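Local coordinates for oligopeptide-binding protein AppA (Bacillus subtilis, PDB 1XOC) that binds oligopeptides outside the cell membrane and delivers them to an ABC-type permease able to replace the Opp system in sporulation and genetic competence, at residues Thr260-Tyr268 with Tyr309-Trp317. Numbering follows the deposited sequence.
Sequences TDLALSYVY and YIPESPLSW
Leu262 and Leu315 lie alongside each other with their side chains running in opposite directions, CD2 of Leu262 resting 3.8 Å from CG of Leu315 and also reaching CB of Pro314, the side chains of Leu262 and Pro314 crossing at about a right angle. With CG anti to the backbone N (chi1 -169°), Leu264 carries CD1 onto Ser313 CB (3.8 Å) and Leu315 CB. One water donates to Ala263 O and Ser265 O and accepts from Ser313 OG at 2.6 Å. The same hydroxyl accepts from Leu315 N, forming an ST turn at the start of the type I turn Ser313-Ser316. The loop 309-317, which follows strand 306-307 in this family 5 solute-binding protein, lies against the bend between strands 256-262 and 265-271, where Ala263 and Ser265 also pack on an aromatic side chain of the bound peptide. Farther along, Tyr266 crosses Pro311 obliquely, CE2 lying 3.6 Å from Pro311 C. A second water, in the ring plane, joins Tyr266 OH (2.8 Å) to Pro311 O. A leucine in place of Tyr266 would probably deprive this water of its phenol partner and open a gap beside the proline. Pro311 also packs against Tyr474 and Ile477 of helix 463-480.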
ATOM      1  N   THR A 260       9.290  -2.317  17.505  1.00 27.67           N
ATOM      2  CA  THR A 260      10.020  -2.412  16.236  1.00 28.39           C
ATOM      3  C   THR A 260       9.898  -3.821  15.618  1.00 28.11           C
ATOM      4  O   THR A 260      10.083  -4.827  16.326  1.00 27.38           O
ATOM      5  CB  THR A 260      11.518  -2.124  16.450  1.00 29.78           C
ATOM      6  OG1 THR A 260      11.692  -0.787  16.964  1.00 32.66           O
ATOM      7  CG2 THR A 260      12.270  -2.268  15.162  1.00 30.65           C
ATOM      8  N   ASP A 261       9.598  -3.872  14.319  1.00 27.85           N
ATOM      9  CA  ASP A 261       9.621  -5.120  13.548  1.00 28.21           C
ATOM     10  C   ASP A 261       9.575  -4.833  12.061  1.00 27.75           C
ATOM     11  O   ASP A 261       9.431  -3.668  11.635  1.00 26.07           O
ATOM     12  CB  ASP A 261       8.440  -6.021  13.959  1.00 27.91           C
ATOM     13  CG  ASP A 261       8.786  -7.499  13.999  1.00 31.78           C
ATOM     14  OD1 ASP A 261       9.598  -7.973  13.167  1.00 30.14           O
ATOM     15  OD2 ASP A 261       8.272  -8.174  14.926  1.00 38.73           O
ATOM     16  N   LEU A 262       9.774  -5.870  11.259  1.00 28.40           N
ATOM     17  CA  LEU A 262       9.724  -5.762   9.806  1.00 27.94           C
ATOM     18  C   LEU A 262       8.337  -5.350   9.332  1.00 28.04           C
ATOM     19  O   LEU A 262       7.345  -5.826   9.852  1.00 27.90           O
ATOM     20  CB  LEU A 262      10.123  -7.087   9.158  1.00 28.79           C
ATOM     21  CG  LEU A 262      10.389  -7.096   7.641  1.00 29.54           C
ATOM     22  CD1 LEU A 262      11.500  -6.168   7.167  1.00 31.74           C
ATOM     23  CD2 LEU A 262      10.692  -8.543   7.294  1.00 30.30           C
ATOM     24  N   ALA A 263       8.294  -4.382   8.404  1.00 27.19           N
ATOM     25  CA  ALA A 263       7.046  -3.981   7.716  1.00 27.69           C
ATOM     26  C   ALA A 263       6.716  -4.889   6.537  1.00 28.34           C
ATOM     27  O   ALA A 263       7.621  -5.467   5.917  1.00 29.33           O
ATOM     28  CB  ALA A 263       7.156  -2.557   7.218  1.00 28.02           C
ATOM     29  N   LEU A 264       5.422  -5.051   6.231  1.00 29.28           N
ATOM     30  CA  LEU A 264       5.012  -5.833   5.050  1.00 29.45           C
ATOM     31  C   LEU A 264       5.067  -4.928   3.808  1.00 30.66           C
ATOM     32  O   LEU A 264       4.053  -4.471   3.303  1.00 29.79           O
ATOM     33  CB  LEU A 264       3.611  -6.447   5.248  1.00 28.96           C
ATOM     34  CG  LEU A 264       3.180  -7.485   4.224  1.00 28.96           C
ATOM     35  CD1 LEU A 264       3.868  -8.803   4.493  1.00 28.35           C
ATOM     36  CD2 LEU A 264       1.690  -7.702   4.289  1.00 30.39           C
ATOM     37  N   SER A 265       6.275  -4.674   3.335  1.00 30.29           N
ATOM     38  CA  SER A 265       6.508  -3.566   2.414  1.00 30.72           C
ATOM     39  C   SER A 265       7.849  -3.758   1.737  1.00 29.93           C
ATOM     40  O   SER A 265       8.724  -4.497   2.229  1.00 29.83           O
ATOM     41  CB  SER A 265       6.523  -2.267   3.191  1.00 31.64           C
ATOM     42  OG  SER A 265       6.933  -1.193   2.374  0.50 37.12           O
ATOM     43  N   TYR A 266       8.016  -3.072   0.601  1.00 29.98           N
ATOM     44  CA  TYR A 266       9.363  -2.792   0.096  1.00 29.35           C
ATOM     45  C   TYR A 266       9.342  -1.403  -0.538  1.00 29.88           C
ATOM     46  O   TYR A 266       8.281  -0.916  -0.947  1.00 30.45           O
ATOM     47  CB  TYR A 266       9.918  -3.876  -0.858  1.00 29.99           C
ATOM     48  CG  TYR A 266       9.128  -4.079  -2.137  1.00 29.28           C
ATOM     49  CD1 TYR A 266       9.254  -3.203  -3.227  1.00 30.01           C
ATOM     50  CD2 TYR A 266       8.259  -5.142  -2.265  1.00 31.74           C
ATOM     51  CE1 TYR A 266       8.526  -3.404  -4.387  1.00 30.33           C
ATOM     52  CE2 TYR A 266       7.524  -5.353  -3.422  1.00 32.46           C
ATOM     53  CZ  TYR A 266       7.670  -4.462  -4.486  1.00 30.86           C
ATOM     54  OH  TYR A 266       6.937  -4.668  -5.637  1.00 32.49           O
ATOM     55  N   VAL A 267      10.531  -0.826  -0.623  1.00 28.43           N
ATOM     56  CA  VAL A 267      10.751   0.484  -1.252  1.00 28.45           C
ATOM     57  C   VAL A 267      11.552   0.197  -2.518  1.00 28.11           C
ATOM     58  O   VAL A 267      12.387  -0.716  -2.542  1.00 29.35           O
ATOM     59  CB  VAL A 267      11.463   1.437  -0.271  1.00 29.56           C
ATOM     60  CG1 VAL A 267      11.859   2.741  -0.934  1.00 29.22           C
ATOM     61  CG2 VAL A 267      10.546   1.699   0.939  1.00 31.06           C
ATOM     62  N   TYR A 268      11.295   0.981  -3.558  1.00 28.60           N
ATOM     63  CA  TYR A 268      11.790   0.695  -4.890  1.00 27.89           C
ATOM     64  C   TYR A 268      11.915   1.983  -5.687  1.00 28.99           C
ATOM     65  O   TYR A 268      11.404   3.001  -5.306  1.00 28.67           O
ATOM     66  CB  TYR A 268      10.846  -0.273  -5.607  1.00 28.68           C
ATOM     67  CG  TYR A 268       9.479   0.288  -5.903  1.00 27.32           C
ATOM     68  CD1 TYR A 268       8.473   0.240  -4.973  1.00 27.58           C
ATOM     69  CD2 TYR A 268       9.203   0.880  -7.116  1.00 31.36           C
ATOM     70  CE1 TYR A 268       7.239   0.750  -5.251  1.00 29.02           C
ATOM     71  CE2 TYR A 268       7.983   1.402  -7.393  1.00 27.94           C
ATOM     72  CZ  TYR A 268       6.996   1.339  -6.463  1.00 29.21           C
ATOM     73  OH  TYR A 268       5.767   1.854  -6.733  1.00 30.51           O
ATOM     74  N   TYR A 309      15.838  -7.870  -3.209  1.00 30.61           N
ATOM     75  CA  TYR A 309      16.068  -8.394  -4.548  1.00 31.26           C
ATOM     76  C   TYR A 309      14.834  -9.056  -5.171  1.00 32.72           C
ATOM     77  O   TYR A 309      14.880  -9.444  -6.348  1.00 32.06           O
ATOM     78  CB  TYR A 309      17.179  -9.429  -4.500  1.00 32.37           C
ATOM     79  CG  TYR A 309      18.436  -8.907  -3.897  1.00 31.90           C
ATOM     80  CD1 TYR A 309      19.294  -8.112  -4.645  1.00 32.25           C
ATOM     81  CD2 TYR A 309      18.765  -9.163  -2.579  1.00 32.99           C
ATOM     82  CE1 TYR A 309      20.464  -7.603  -4.112  1.00 33.18           C
ATOM     83  CE2 TYR A 309      19.953  -8.644  -2.024  1.00 34.77           C
ATOM     84  CZ  TYR A 309      20.796  -7.862  -2.810  1.00 34.59           C
ATOM     85  OH  TYR A 309      21.968  -7.336  -2.296  1.00 35.11           O
ATOM     86  N   ILE A 310      13.764  -9.192  -4.378  1.00 32.89           N
ATOM     87  CA  ILE A 310      12.542  -9.902  -4.750  1.00 33.29           C
ATOM     88  C   ILE A 310      11.322  -9.009  -4.475  1.00 32.29           C
ATOM     89  O   ILE A 310      11.277  -8.333  -3.444  1.00 30.46           O
ATOM     90  CB  ILE A 310      12.482 -11.219  -3.929  1.00 32.98           C
ATOM     91  CG1 ILE A 310      13.672 -12.086  -4.309  1.00 36.40           C
ATOM     92  CG2 ILE A 310      11.186 -11.992  -4.103  1.00 34.11           C
ATOM     93  CD1 ILE A 310      13.906 -13.190  -3.360  1.00 36.91           C
ATOM     94  N   PRO A 311      10.313  -9.015  -5.384  1.00 32.70           N
ATOM     95  CA  PRO A 311       9.097  -8.210  -5.189  1.00 33.08           C
ATOM     96  C   PRO A 311       8.113  -8.827  -4.187  1.00 33.36           C
ATOM     97  O   PRO A 311       6.909  -8.942  -4.455  1.00 34.82           O
ATOM     98  CB  PRO A 311       8.505  -8.162  -6.611  1.00 34.08           C
ATOM     99  CG  PRO A 311       8.874  -9.447  -7.176  1.00 34.05           C
ATOM    100  CD  PRO A 311      10.270  -9.723  -6.675  1.00 32.92           C
ATOM    101  N   GLU A 312       8.615  -9.212  -3.026  1.00 31.85           N
ATOM    102  CA  GLU A 312       7.763  -9.799  -1.987  1.00 31.21           C
ATOM    103  C   GLU A 312       8.462  -9.618  -0.653  1.00 30.25           C
ATOM    104  O   GLU A 312       9.678  -9.518  -0.589  1.00 30.52           O
ATOM    105  CB  GLU A 312       7.520 -11.279  -2.259  1.00 31.68           C
ATOM    106  CG  GLU A 312       6.507 -11.956  -1.286  1.00 32.36           C
ATOM    107  CD  GLU A 312       5.180 -11.183  -1.147  1.00 36.42           C
ATOM    108  OE1 GLU A 312       5.021 -10.430  -0.156  1.00 36.08           O
ATOM    109  OE2 GLU A 312       4.306 -11.340  -2.038  1.00 40.75           O
ATOM    110  N   SER A 313       7.683  -9.540   0.411  1.00 29.90           N
ATOM    111  CA  SER A 313       8.238  -9.347   1.739  1.00 29.22           C
ATOM    112  C   SER A 313       8.712 -10.683   2.307  1.00 28.47           C
ATOM    113  O   SER A 313       8.031 -11.712   2.148  1.00 27.85           O
ATOM    114  CB  SER A 313       7.150  -8.832   2.660  1.00 29.98           C
ATOM    115  OG  SER A 313       7.626  -8.721   3.961  1.00 28.73           O
ATOM    116  N   PRO A 314       9.867 -10.682   3.008  1.00 27.94           N
ATOM    117  CA  PRO A 314      10.284 -11.874   3.777  1.00 27.75           C
ATOM    118  C   PRO A 314       9.249 -12.407   4.763  1.00 28.34           C
ATOM    119  O   PRO A 314       9.364 -13.558   5.168  1.00 26.37           O
ATOM    120  CB  PRO A 314      11.540 -11.400   4.505  1.00 27.67           C
ATOM    121  CG  PRO A 314      12.064 -10.289   3.629  1.00 28.83           C
ATOM    122  CD  PRO A 314      10.880  -9.634   3.066  1.00 28.26           C
ATOM    123  N   LEU A 315       8.245 -11.618   5.123  1.00 28.35           N
ATOM    124  CA  LEU A 315       7.175 -12.069   6.001  1.00 28.74           C
ATOM    125  C   LEU A 315       6.217 -13.041   5.306  1.00 28.91           C
ATOM    126  O   LEU A 315       5.463 -13.755   5.965  1.00 30.77           O
ATOM    127  CB  LEU A 315       6.375 -10.877   6.573  1.00 29.08           C
ATOM    128  CG  LEU A 315       7.133  -9.952   7.533  1.00 30.29           C
ATOM    129  CD1 LEU A 315       6.266  -8.798   7.923  1.00 30.36           C
ATOM    130  CD2 LEU A 315       7.553 -10.731   8.758  1.00 29.01           C
ATOM    131  N   SER A 316       6.209 -13.032   3.981  1.00 28.37           N
ATOM    132  CA  SER A 316       5.230 -13.784   3.235  1.00 28.95           C
ATOM    133  C   SER A 316       5.574 -15.265   3.228  1.00 28.69           C
ATOM    134  O   SER A 316       6.735 -15.657   3.019  1.00 28.63           O
ATOM    135  CB  SER A 316       5.174 -13.313   1.799  1.00 30.04           C
ATOM    136  OG  SER A 316       4.288 -14.144   1.071  1.00 29.76           O
ATOM    137  N   TRP A 317       4.547 -16.101   3.357  1.00 29.48           N
ATOM    138  CA  TRP A 317       4.731 -17.539   3.190  1.00 29.01           C
ATOM    139  C   TRP A 317       5.189 -17.873   1.775  1.00 29.11           C
ATOM    140  O   TRP A 317       5.698 -18.963   1.533  1.00 28.45           O
ATOM    141  CB  TRP A 317       3.457 -18.329   3.525  1.00 28.81           C
ATOM    142  CG  TRP A 317       2.234 -17.943   2.755  1.00 28.34           C
ATOM    143  CD1 TRP A 317       1.258 -17.101   3.175  1.00 29.78           C
ATOM    144  CD2 TRP A 317       1.830 -18.396   1.451  1.00 28.14           C
ATOM    145  NE1 TRP A 317       0.298 -16.972   2.223  1.00 31.68           N
ATOM    146  CE2 TRP A 317       0.600 -17.785   1.165  1.00 29.47           C
ATOM    147  CE3 TRP A 317       2.366 -19.272   0.521  1.00 29.23           C
ATOM    148  CZ2 TRP A 317      -0.088 -17.993  -0.035  1.00 29.31           C
ATOM    149  CZ3 TRP A 317       1.671 -19.510  -0.667  1.00 30.14           C
ATOM    150  CH2 TRP A 317       0.458 -18.870  -0.932  1.00 30.91           C
TER
HETATM  151  O   HOH W   1       9.185  -6.613   4.071  1.00 20.06           O
HETATM  152  O   HOH W   2       5.183  -6.800  -5.488  1.00 25.86           O